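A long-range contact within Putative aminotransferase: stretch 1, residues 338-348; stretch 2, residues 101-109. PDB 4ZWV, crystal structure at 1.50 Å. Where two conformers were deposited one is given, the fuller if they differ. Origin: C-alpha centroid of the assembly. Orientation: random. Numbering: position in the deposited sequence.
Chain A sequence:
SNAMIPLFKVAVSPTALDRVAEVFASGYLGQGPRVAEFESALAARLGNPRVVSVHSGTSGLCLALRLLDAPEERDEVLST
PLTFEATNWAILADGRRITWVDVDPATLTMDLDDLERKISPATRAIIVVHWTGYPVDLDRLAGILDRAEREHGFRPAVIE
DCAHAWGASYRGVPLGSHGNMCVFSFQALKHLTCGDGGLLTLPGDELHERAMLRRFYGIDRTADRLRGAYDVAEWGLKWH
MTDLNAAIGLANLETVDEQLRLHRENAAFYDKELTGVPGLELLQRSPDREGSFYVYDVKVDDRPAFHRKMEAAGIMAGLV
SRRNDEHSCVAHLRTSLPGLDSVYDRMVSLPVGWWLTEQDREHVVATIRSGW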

# COMPACT_ATOMS: atom_id res chain seq x y z
N PRO A 338 10.04 -5.42 32.15
CA PRO A 338 9.32 -5.68 33.40
C PRO A 338 8.12 -4.75 33.59
O PRO A 338 7.14 -5.16 34.23
CB PRO A 338 10.38 -5.45 34.48
CG PRO A 338 11.39 -4.57 33.85
CD PRO A 338 11.41 -4.95 32.39
N GLY A 339 8.18 -3.53 33.06
CA GLY A 339 7.05 -2.61 33.16
C GLY A 339 5.85 -3.18 32.43
O GLY A 339 4.75 -3.29 32.98
N LEU A 340 6.05 -3.56 31.17
CA LEU A 340 4.98 -4.17 30.40
C LEU A 340 4.51 -5.48 31.04
O LEU A 340 3.31 -5.74 31.11
CB LEU A 340 5.43 -4.40 28.96
CG LEU A 340 4.41 -5.03 28.01
CD1 LEU A 340 3.07 -4.28 28.09
CD2 LEU A 340 4.95 -5.04 26.58
N ASP A 341 5.46 -6.29 31.50
CA ASP A 341 5.11 -7.55 32.17
C ASP A 341 4.16 -7.31 33.35
O ASP A 341 3.27 -8.12 33.61
CB ASP A 341 6.36 -8.28 32.68
CG ASP A 341 7.24 -8.82 31.57
OD1 ASP A 341 6.77 -8.96 30.42
OD2 ASP A 341 8.42 -9.12 31.86
N SER A 342 4.34 -6.19 34.05
CA SER A 342 3.56 -5.95 35.27
C SER A 342 2.11 -5.56 34.99
O SER A 342 1.28 -5.56 35.90
CB SER A 342 4.22 -4.87 36.14
OG SER A 342 4.01 -3.58 35.60
N VAL A 343 1.80 -5.22 33.74
CA VAL A 343 0.43 -4.84 33.39
C VAL A 343 -0.21 -5.66 32.27
O VAL A 343 -1.42 -5.60 32.06
CB VAL A 343 0.36 -3.35 32.97
CG1 VAL A 343 0.65 -2.44 34.16
CG2 VAL A 343 1.31 -3.05 31.81
N TYR A 344 0.59 -6.44 31.54
CA TYR A 344 0.07 -7.07 30.32
C TYR A 344 -1.01 -8.12 30.60
O TYR A 344 -1.89 -8.34 29.75
CB TYR A 344 1.20 -7.69 29.51
CG TYR A 344 0.75 -8.21 28.17
CD1 TYR A 344 0.30 -7.33 27.18
CD2 TYR A 344 0.76 -9.57 27.88
CE1 TYR A 344 -0.12 -7.80 25.94
CE2 TYR A 344 0.35 -10.04 26.65
CZ TYR A 344 -0.10 -9.15 25.69
OH TYR A 344 -0.50 -9.63 24.47
N ASP A 345 -0.96 -8.76 31.77
CA ASP A 345 -1.96 -9.77 32.12
C ASP A 345 -3.15 -9.14 32.82
O ASP A 345 -4.09 -9.83 33.20
CB ASP A 345 -1.36 -10.84 33.02
CG ASP A 345 -0.36 -11.72 32.29
OD1 ASP A 345 -0.62 -12.06 31.12
OD2 ASP A 345 0.68 -12.04 32.90
N ARG A 346 -3.11 -7.82 32.99
CA ARG A 346 -4.18 -7.10 33.68
C ARG A 346 -4.96 -6.17 32.76
O ARG A 346 -6.13 -5.88 33.01
CB ARG A 346 -3.60 -6.29 34.84
CG ARG A 346 -3.04 -7.15 35.96
CD ARG A 346 -2.11 -6.34 36.84
NE ARG A 346 -2.81 -5.24 37.47
CZ ARG A 346 -2.30 -4.03 37.66
NH1 ARG A 346 -1.07 -3.75 37.24
NH2 ARG A 346 -3.02 -3.09 38.26
N MSE A 347 -4.32 -5.70 31.70
CA MSE A 347 -4.95 -4.66 30.89
C MSE A 347 -6.14 -5.18 30.10
O MSE A 347 -6.15 -6.32 29.60
CB MSE A 347 -3.93 -4.02 29.95
CG MSE A 347 -3.33 -4.98 28.97
SE MSE A 347 -2.07 -4.06 27.80
CE MSE A 347 -0.75 -3.49 29.08
N VAL A 348 -7.16 -4.34 29.99
CA VAL A 348 -8.32 -4.64 29.15
C VAL A 348 -8.92 -3.33 28.61
O VAL A 348 -9.04 -2.34 29.34
CB VAL A 348 -9.39 -5.45 29.92
CG1 VAL A 348 -9.70 -4.83 31.26
CG2 VAL A 348 -10.66 -5.63 29.07
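Stretch 2 (101-109) VDVDPATLT

Stretch 2 lies on the helix of stretch 1 as an irregular segment, with no regular helix or strand of its own. It enters extended, with Asp102 at phi/psi -70/172 and Val103 at -110/138, then turns through Pro105 and Ala106 to Leu108, whose 59/26 is a left-handed conformation. Backbone bonds to Asp104 O from Thr107 N (3.1 Å) and Leu108 N (2.8 Å) hold this turn. The order of contacts runs the same way on both sides: Asp102 meets Pro338 to Leu340, Pro105 meets Gly339, Ser342 and Val343, and Leu108 meets Val343 and Met347. The closest CA pair is Leu340 and Val103, 5.1 Å apart.

The polar part of the contact rests on one carboxylate. Near the start of the helix, where backbone NH groups lack partners from a preceding turn, Gly339 N donates to Asp102 OD2 at 2.8 Å and Leu340 N to Asp102 OD1 at 2.8 Å. Asp102 OD1 also accepts from Val103 N (2.7 Å), which ties the carboxylate to the backbone of the next residue.

Close packing around Gly339 and Pro105 follows. Gly339 CA lies 3.7 Å from Val103 O, and an ideal CB on Gly339 would fall 2.5 Å from Val103 O, a clash; the absence of a side chain is what permits this approach. Ser342 OG donates to Gly339 O at 2.7 Å while resting 3.7 Å from Pro105 CG.

The remaining contacts are apolar. Leu340 CD1 meets Val103 CG2 at 4.1 Å. Val343 serves two neighbours, its CG1 3.6 Å from Pro105 CB and its CG2 3.9 Å from Leu108 CD2. Beyond the helix, the selenomethionine Met347 brings CE to 3.8 Å from that same Leu108 CD2. The rule to read here is a carboxylate fixing one end, a glycine allowing close approach, and apolar side chains filling the rest.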

# COMPACT_ATOMS: atom_id res chain seq x y z
N VAL A 101 11.46 -0.85 23.68
CA VAL A 101 11.41 0.03 24.84
C VAL A 101 10.22 -0.37 25.69
O VAL A 101 9.15 -0.73 25.17
CB VAL A 101 11.29 1.51 24.41
CG1 VAL A 101 11.35 2.45 25.63
CG2 VAL A 101 12.41 1.86 23.43
N ASP A 102 10.42 -0.32 27.01
CA ASP A 102 9.40 -0.74 27.96
C ASP A 102 8.23 0.24 27.97
O ASP A 102 8.28 1.31 27.35
CB ASP A 102 10.01 -0.84 29.35
CG ASP A 102 9.33 -1.88 30.24
OD1 ASP A 102 8.22 -2.35 29.90
OD2 ASP A 102 9.94 -2.23 31.27
N VAL A 103 7.19 -0.16 28.68
CA VAL A 103 5.96 0.59 28.82
C VAL A 103 5.82 1.13 30.25
O VAL A 103 6.12 0.42 31.21
CB VAL A 103 4.75 -0.30 28.47
CG1 VAL A 103 3.45 0.39 28.77
CG2 VAL A 103 4.82 -0.73 27.00
N ASP A 104 5.37 2.37 30.38
CA ASP A 104 5.04 2.95 31.68
C ASP A 104 3.71 2.36 32.14
O ASP A 104 2.68 2.58 31.51
CB ASP A 104 4.96 4.48 31.57
CG ASP A 104 4.63 5.15 32.90
OD1 ASP A 104 4.45 4.45 33.92
OD2 ASP A 104 4.55 6.39 32.93
N PRO A 105 3.72 1.60 33.26
CA PRO A 105 2.47 0.98 33.73
C PRO A 105 1.37 1.98 34.04
O PRO A 105 0.19 1.62 33.99
CB PRO A 105 2.90 0.26 35.02
CG PRO A 105 4.37 0.05 34.87
CD PRO A 105 4.87 1.23 34.09
N ALA A 106 1.74 3.22 34.35
CA ALA A 106 0.75 4.23 34.73
C ALA A 106 0.02 4.85 33.54
O ALA A 106 -1.05 5.43 33.71
CB ALA A 106 1.43 5.34 35.54
N THR A 107 0.58 4.72 32.34
CA THR A 107 0.01 5.35 31.15
C THR A 107 -0.25 4.39 29.99
O THR A 107 -1.02 4.71 29.08
CB THR A 107 0.93 6.46 30.61
OG1 THR A 107 2.18 5.90 30.20
CG2 THR A 107 1.17 7.53 31.66
N LEU A 108 0.41 3.23 30.02
CA LEU A 108 0.46 2.28 28.91
C LEU A 108 1.04 2.90 27.64
O LEU A 108 0.74 2.45 26.53
CB LEU A 108 -0.93 1.69 28.62
CG LEU A 108 -1.58 0.98 29.82
CD1 LEU A 108 -2.85 0.23 29.39
CD2 LEU A 108 -0.61 0.04 30.54
N THR A 109 1.88 3.92 27.79
CA THR A 109 2.65 4.40 26.65
C THR A 109 4.13 4.24 26.97
O THR A 109 4.49 3.86 28.09
CB THR A 109 2.33 5.86 26.31
OG1 THR A 109 2.57 6.67 27.46
CG2 THR A 109 0.87 6.00 25.91